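Local coordinates for uncharacterized protein (Streptococcus mutans, PDB 3L9A) that is of unknown function but forms the C-terminal domain of a phage-associated protein that probably cleaves peptidoglycan, at residues R9-I14 and V34-K39. Sequence-based numbering, arbitrary orientation.
Sequences RDFFVI and VSPTQK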
ATOM      1  N   ARG A   9       5.419  -3.895   2.277  1.00 13.45           N
ATOM      2  CA  ARG A   9       5.742  -2.926   3.333  1.00 12.55           C
ATOM      3  C   ARG A   9       7.095  -2.251   3.112  1.00 10.33           C
ATOM      4  O   ARG A   9       7.919  -2.736   2.350  1.00  9.89           O
ATOM      5  CB  ARG A   9       5.720  -3.629   4.709  1.00 14.04           C
ATOM      6  CG  ARG A   9       6.727  -4.733   4.911  1.00 17.90           C
ATOM      7  CD  ARG A   9       6.388  -5.643   6.103  1.00 24.13           C
ATOM      8  NE  ARG A   9       5.528  -6.774   5.747  1.00 24.28           N
ATOM      9  CZ  ARG A   9       4.307  -6.988   6.244  1.00 34.13           C
ATOM     10  NH1 ARG A   9       3.782  -6.150   7.131  1.00 28.67           N
ATOM     11  NH2 ARG A   9       3.605  -8.051   5.859  1.00 27.62           N
ATOM     12  N   ASP A  10       7.311  -1.125   3.778  1.00  8.12           N
ATOM     13  CA  ASP A  10       8.617  -0.485   3.748  1.00  6.97           C
ATOM     14  C   ASP A  10       9.634  -1.351   4.508  1.00  6.52           C
ATOM     15  O   ASP A  10       9.267  -2.112   5.405  1.00  7.02           O
ATOM     16  CB  ASP A  10       8.536   0.888   4.411  1.00  6.77           C
ATOM     17  CG  ASP A  10       7.598   1.853   3.702  1.00  6.87           C
ATOM     18  OD1 ASP A  10       7.271   1.655   2.507  1.00  7.41           O
ATOM     19  OD2 ASP A  10       7.204   2.842   4.359  1.00  7.82           O
ATOM     20  N   PHE A  11      10.907  -1.222   4.159  1.00  5.90           N
ATOM     21  CA  PHE A  11      11.963  -1.952   4.861  1.00  5.75           C
ATOM     22  C   PHE A  11      13.264  -1.181   4.783  1.00  5.41           C
ATOM     23  O   PHE A  11      13.415  -0.288   3.944  1.00  5.93           O
ATOM     24  CB  PHE A  11      12.129  -3.386   4.327  1.00  5.93           C
ATOM     25  CG  PHE A  11      12.450  -3.486   2.845  1.00  5.89           C
ATOM     26  CD1 PHE A  11      13.765  -3.529   2.401  1.00  6.75           C
ATOM     27  CD2 PHE A  11      11.436  -3.607   1.905  1.00  8.02           C
ATOM     28  CE1 PHE A  11      14.065  -3.683   1.043  1.00  6.88           C
ATOM     29  CE2 PHE A  11      11.732  -3.740   0.537  1.00  8.93           C
ATOM     30  CZ  PHE A  11      13.046  -3.788   0.119  1.00  7.60           C
ATOM     31  N   PHE A  12      14.202  -1.529   5.660  1.00  5.25           N
ATOM     32  CA  PHE A  12      15.548  -0.972   5.598  1.00  5.09           C
ATOM     33  C   PHE A  12      16.536  -1.980   5.020  1.00  5.11           C
ATOM     34  O   PHE A  12      16.416  -3.196   5.245  1.00  5.29           O
ATOM     35  CB  PHE A  12      16.073  -0.665   7.003  1.00  5.51           C
ATOM     36  CG  PHE A  12      15.476   0.546   7.678  1.00  5.34           C
ATOM     37  CD1 PHE A  12      15.523   1.813   7.090  1.00  5.50           C
ATOM     38  CD2 PHE A  12      14.954   0.427   8.961  1.00  5.91           C
ATOM     39  CE1 PHE A  12      15.020   2.931   7.773  1.00  6.47           C
ATOM     40  CE2 PHE A  12      14.458   1.536   9.641  1.00  6.38           C
ATOM     41  CZ  PHE A  12      14.493   2.784   9.048  1.00  6.27           C
ATOM     42  N   VAL A  13      17.540  -1.458   4.322  1.00  5.05           N
ATOM     43  CA  VAL A  13      18.765  -2.205   4.048  1.00  5.61           C
ATOM     44  C   VAL A  13      19.939  -1.332   4.477  1.00  5.62           C
ATOM     45  O   VAL A  13      19.785  -0.121   4.657  1.00  6.37           O
ATOM     46  CB  VAL A  13      18.913  -2.639   2.555  1.00  5.71           C
ATOM     47  CG1 VAL A  13      17.755  -3.532   2.130  1.00  6.69           C
ATOM     48  CG2 VAL A  13      19.044  -1.449   1.630  1.00  6.87           C
ATOM     49  N   ILE A  14      21.105  -1.954   4.638  1.00  5.30           N
ATOM     50  CA  ILE A  14      22.329  -1.237   5.005  1.00  5.94           C
ATOM     51  C   ILE A  14      23.393  -1.622   3.996  1.00  5.58           C
ATOM     52  O   ILE A  14      23.608  -2.803   3.751  1.00  6.00           O
ATOM     53  CB  ILE A  14      22.806  -1.566   6.439  1.00  6.02           C
ATOM     54  CG1 ILE A  14      21.662  -1.420   7.444  1.00  6.96           C
ATOM     55  CG2 ILE A  14      23.983  -0.672   6.819  1.00  7.27           C
ATOM     56  CD1 ILE A  14      22.065  -1.650   8.887  1.00  8.50           C
ATOM     57  N   VAL A  34      13.545   1.830   2.135  1.00  4.95           N
ATOM     58  CA  VAL A  34      12.999   1.373   0.863  1.00  5.67           C
ATOM     59  C   VAL A  34      11.485   1.301   0.966  1.00  5.43           C
ATOM     60  O   VAL A  34      10.948   0.606   1.831  1.00  6.02           O
ATOM     61  CB  VAL A  34      13.554  -0.020   0.457  1.00  5.67           C
ATOM     62  CG1 VAL A  34      13.075  -0.411  -0.936  1.00  6.55           C
ATOM     63  CG2 VAL A  34      15.090  -0.046   0.521  1.00  6.47           C
ATOM     64  N   SER A  35      10.803   2.015   0.068  1.00  6.10           N
ATOM     65  CA  SER A  35       9.352   2.008   0.031  1.00  6.37           C
ATOM     66  C   SER A  35       8.854   1.508  -1.320  1.00  6.13           C
ATOM     67  O   SER A  35       8.768   2.276  -2.273  1.00  6.71           O
ATOM     68  CB  SER A  35       8.785   3.399   0.314  1.00  6.23           C
ATOM     69  OG  SER A  35       7.369   3.361   0.197  1.00  7.06           O
ATOM     70  N   PRO A  36       8.563   0.203  -1.423  1.00  6.27           N
ATOM     71  CA  PRO A  36       7.985  -0.279  -2.680  1.00  6.59           C
ATOM     72  C   PRO A  36       6.707   0.453  -3.090  1.00  6.91           C
ATOM     73  O   PRO A  36       6.516   0.728  -4.277  1.00  6.90           O
ATOM     74  CB  PRO A  36       7.732  -1.764  -2.390  1.00  7.01           C
ATOM     75  CG  PRO A  36       8.835  -2.101  -1.400  1.00  7.66           C
ATOM     76  CD  PRO A  36       8.829  -0.900  -0.484  1.00  7.05           C
ATOM     77  N   THR A  37       5.836   0.784  -2.142  1.00  7.09           N
ATOM     78  CA  THR A  37       4.590   1.429  -2.520  0.70  8.21           C
ATOM     79  C   THR A  37       4.842   2.787  -3.178  1.00  8.27           C
ATOM     80  O   THR A  37       4.188   3.136  -4.177  1.00 10.00           O
ATOM     81  CB  THR A  37       3.575   1.518  -1.360  0.70  8.66           C
ATOM     82  OG1 THR A  37       4.177   2.104  -0.191  0.70 10.13           O
ATOM     83  CG2 THR A  37       3.026   0.131  -1.035  0.70  9.78           C
ATOM     84  N   GLN A  38       5.823   3.531  -2.677  1.00  6.99           N
ATOM     85  CA  GLN A  38       6.170   4.822  -3.270  1.00  6.59           C
ATOM     86  C   GLN A  38       7.240   4.719  -4.360  1.00  6.53           C
ATOM     87  O   GLN A  38       7.664   5.737  -4.909  1.00  6.93           O
ATOM     88  CB  GLN A  38       6.619   5.785  -2.175  1.00  7.15           C
ATOM     89  CG  GLN A  38       5.534   6.050  -1.130  1.00  7.46           C
ATOM     90  CD  GLN A  38       5.812   7.290  -0.295  1.00  6.86           C
ATOM     91  OE1 GLN A  38       6.947   7.772  -0.230  1.00  9.81           O
ATOM     92  NE2 GLN A  38       4.778   7.821   0.335  1.00  6.81           N
ATOM     93  N   LYS A  39       7.671   3.500  -4.674  1.00  6.09           N
ATOM     94  CA  LYS A  39       8.770   3.285  -5.635  1.00  5.90           C
ATOM     95  C   LYS A  39       9.968   4.207  -5.352  1.00  5.99           C
ATOM     96  O   LYS A  39      10.554   4.794  -6.263  1.00  6.37           O
ATOM     97  CB  LYS A  39       8.268   3.424  -7.080  1.00  6.55           C
ATOM     98  CG  LYS A  39       7.298   2.315  -7.467  1.00  6.96           C
ATOM     99  CD  LYS A  39       6.794   2.479  -8.900  1.00  9.64           C
ATOM    100  CE  LYS A  39       5.869   1.335  -9.298  1.00 10.21           C
ATOM    101  NZ  LYS A  39       5.215   1.608 -10.615  1.00 12.88           N
TER
HETATM  102  O   HOH W   1       5.891   0.198   0.739  1.00  8.50           O
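F11 sets its CG between its own backbone N and carbonyl carbon (chi1 58°), and V34 turns CG1 anti to its backbone N (chi1 -174°); the ring and the valine meet on one face of the sheet. The motif is an antiparallel hydrogen-bonded pair, where strand 11-15 lies beside strand 31-35 in a five-stranded mixed sheet. F11 N donates to V34 O at 3.0 Å, and V34 N donates back to F11 O at 2.8 Å. V34 CB sits over one ring face, displaced toward the rim, in a CH-pi contact 3.8 Å from the F11 ring centroid. V34 CG1 lies 3.5 Å from F11 CZ. P36 CG approaches F11 CE2 obliquely. I74 of helix 68-78 touches both F11 and V34, and V62 of strand 61-66 also packs on F11. Beyond the strand pair the contact becomes polar. D10 CA lies 3.2 Å from V34 O in a CA-H...O contact. S35 OG accepts from Q38 N, an ST motif with S35 just ahead of the type I turn P36-K39. D10 OD2 is bonded to M8 N of a second subunit, so the carboxylate also joins two chains. A water donates to D10 OD1 at 2.7 Å and accepts from T37 N at 2.9 Å. S35 OG donates to the same D10 OD1 at 2.9 Å, from 36° out of the carboxylate plane.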